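PTS system, IIA component (Streptococcus pneumoniae serotype 4, PDB 5T3U) probably acts as a phosphoryl-carrying component of a sugar phosphotransferase system associated with fucose utilisation, relaying a phosphoryl group toward its partner IIB protein. Local coordinates at residues 14-19 with 74-79. Sequence-based numbering, arbitrary orientation.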
# COMPACT_ATOMS: atom_id res chain seq x y z
N ALA A 14 -10.07 -2.00 -2.26
CA ALA A 14 -10.46 -3.27 -1.64
C ALA A 14 -9.26 -4.16 -1.33
O ALA A 14 -8.34 -4.22 -2.10
CB ALA A 14 -11.42 -4.02 -2.56
N SER A 15 -9.29 -4.87 -0.20
CA SER A 15 -8.18 -5.75 0.14
C SER A 15 -8.63 -6.83 1.11
O SER A 15 -9.68 -6.70 1.75
CB SER A 15 -7.08 -4.92 0.82
OG SER A 15 -7.54 -4.46 2.07
N HIS A 16 -7.84 -7.88 1.27
CA HIS A 16 -7.91 -8.65 2.53
C HIS A 16 -7.50 -7.70 3.68
O HIS A 16 -6.66 -6.83 3.50
CB HIS A 16 -6.92 -9.80 2.50
CG HIS A 16 -7.24 -10.84 1.47
ND1 HIS A 16 -6.82 -10.73 0.16
CD2 HIS A 16 -7.86 -12.03 1.58
CE1 HIS A 16 -7.19 -11.82 -0.50
NE2 HIS A 16 -7.85 -12.61 0.33
N GLY A 17 -8.15 -7.85 4.84
CA GLY A 17 -7.80 -7.04 6.00
C GLY A 17 -7.91 -5.54 5.86
O GLY A 17 -8.65 -5.04 5.01
N ASN A 18 -7.15 -4.84 6.71
CA ASN A 18 -7.23 -3.42 6.93
C ASN A 18 -6.37 -2.57 5.97
O ASN A 18 -6.32 -1.35 6.10
CB ASN A 18 -6.82 -3.12 8.39
CG ASN A 18 -7.83 -3.66 9.42
OD1 ASN A 18 -8.99 -3.93 9.11
ND2 ASN A 18 -7.38 -3.80 10.65
N PHE A 19 -5.69 -3.19 5.01
CA PHE A 19 -4.86 -2.43 4.04
C PHE A 19 -5.62 -1.27 3.37
O PHE A 19 -5.12 -0.12 3.34
CB PHE A 19 -4.29 -3.34 2.95
CG PHE A 19 -3.26 -2.69 2.05
CD1 PHE A 19 -2.10 -2.13 2.57
CD2 PHE A 19 -3.45 -2.67 0.66
CE1 PHE A 19 -1.15 -1.58 1.74
CE2 PHE A 19 -2.52 -2.10 -0.16
CZ PHE A 19 -1.35 -1.54 0.39
N LEU A 74 -9.25 -0.50 -6.84
CA LEU A 74 -7.86 -0.78 -6.45
C LEU A 74 -7.87 -2.00 -5.56
O LEU A 74 -8.63 -2.05 -4.57
CB LEU A 74 -7.25 0.40 -5.70
CG LEU A 74 -7.21 1.75 -6.43
CD1 LEU A 74 -6.50 2.79 -5.53
CD2 LEU A 74 -6.54 1.65 -7.82
N THR A 75 -7.07 -3.01 -5.91
CA THR A 75 -6.98 -4.20 -5.07
C THR A 75 -5.53 -4.43 -4.60
O THR A 75 -4.58 -3.96 -5.22
CB THR A 75 -7.49 -5.45 -5.79
OG1 THR A 75 -6.61 -5.72 -6.87
CG2 THR A 75 -8.98 -5.25 -6.30
N ASP A 76 -5.40 -5.16 -3.50
CA ASP A 76 -4.12 -5.28 -2.81
C ASP A 76 -3.08 -6.09 -3.59
O ASP A 76 -1.93 -5.68 -3.66
CB ASP A 76 -4.29 -5.78 -1.36
CG ASP A 76 -5.20 -7.03 -1.23
OD1 ASP A 76 -5.86 -7.45 -2.21
OD2 ASP A 76 -5.27 -7.56 -0.08
N LEU A 77 -3.50 -7.21 -4.18
CA LEU A 77 -2.59 -8.01 -4.97
C LEU A 77 -3.33 -8.95 -5.95
O LEU A 77 -4.48 -9.34 -5.72
CB LEU A 77 -1.65 -8.78 -4.04
CG LEU A 77 -2.10 -10.06 -3.35
CD1 LEU A 77 -0.97 -10.60 -2.45
CD2 LEU A 77 -3.38 -9.91 -2.52
N ILE A 78 -2.66 -9.32 -7.04
CA ILE A 78 -3.18 -10.30 -7.99
C ILE A 78 -3.45 -11.67 -7.30
O ILE A 78 -2.69 -12.12 -6.45
CB ILE A 78 -2.25 -10.43 -9.24
CG1 ILE A 78 -2.97 -11.12 -10.42
CG2 ILE A 78 -0.93 -11.16 -8.89
CD1 ILE A 78 -4.00 -10.24 -11.16
N GLY A 79 -4.54 -12.33 -7.65
CA GLY A 79 -4.78 -13.67 -7.09
C GLY A 79 -5.30 -13.60 -5.66
O GLY A 79 -5.55 -14.63 -5.06
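A14 N donates a hydrogen bond of 2.7 Å to L74 O, nearly straight at 169° and almost in line with the carbonyl, tying strand 7-16 to its parallel neighbour 68-75. One residue on the pairing slackens: A14 O meets T75 CA in a C-H···O contact of 3.3 Å, while the bond it accepts from D76 N is weak. Past this point the two backbones part, and D76 bridges them with its side chain. Its CG is lodged between the backbone N and the carbonyl carbon (chi1 49°), which turns the carboxylate back across S15, with OD2 3.3 Å from S15 CB. H16 N donates a hydrogen bond to D76 OD2 at 2.9 Å, bent (136°) and arriving from above the carboxylate plane. The same oxygen stands in plane at the imidazole edge, 3.5 Å from H16 ND1; ring and carboxylate are nearly coplanar. These tips, at the carboxy-terminal ends of central strands of a parallel α/β sheet ordered 2-1-3-4, are where mannose-family EIIA proteins carry their phosphorylated histidine beside an aspartate, which makes H16 the probable phosphoryl acceptor, with D76 as its neighbouring carboxylate. D76 CB also packs 3.8 Å from CD2 of F19, the first residue of the following helix. A type II' turn from H16 to F19 links strand and helix, with S15 OG donating to H16 O at 2.9 Å and accepting from A20 N. The second subunit closes over this turn: its T26 OG1 bonds to H16 O and F19 N, and its F30 meets the H16 ring edge-to-face.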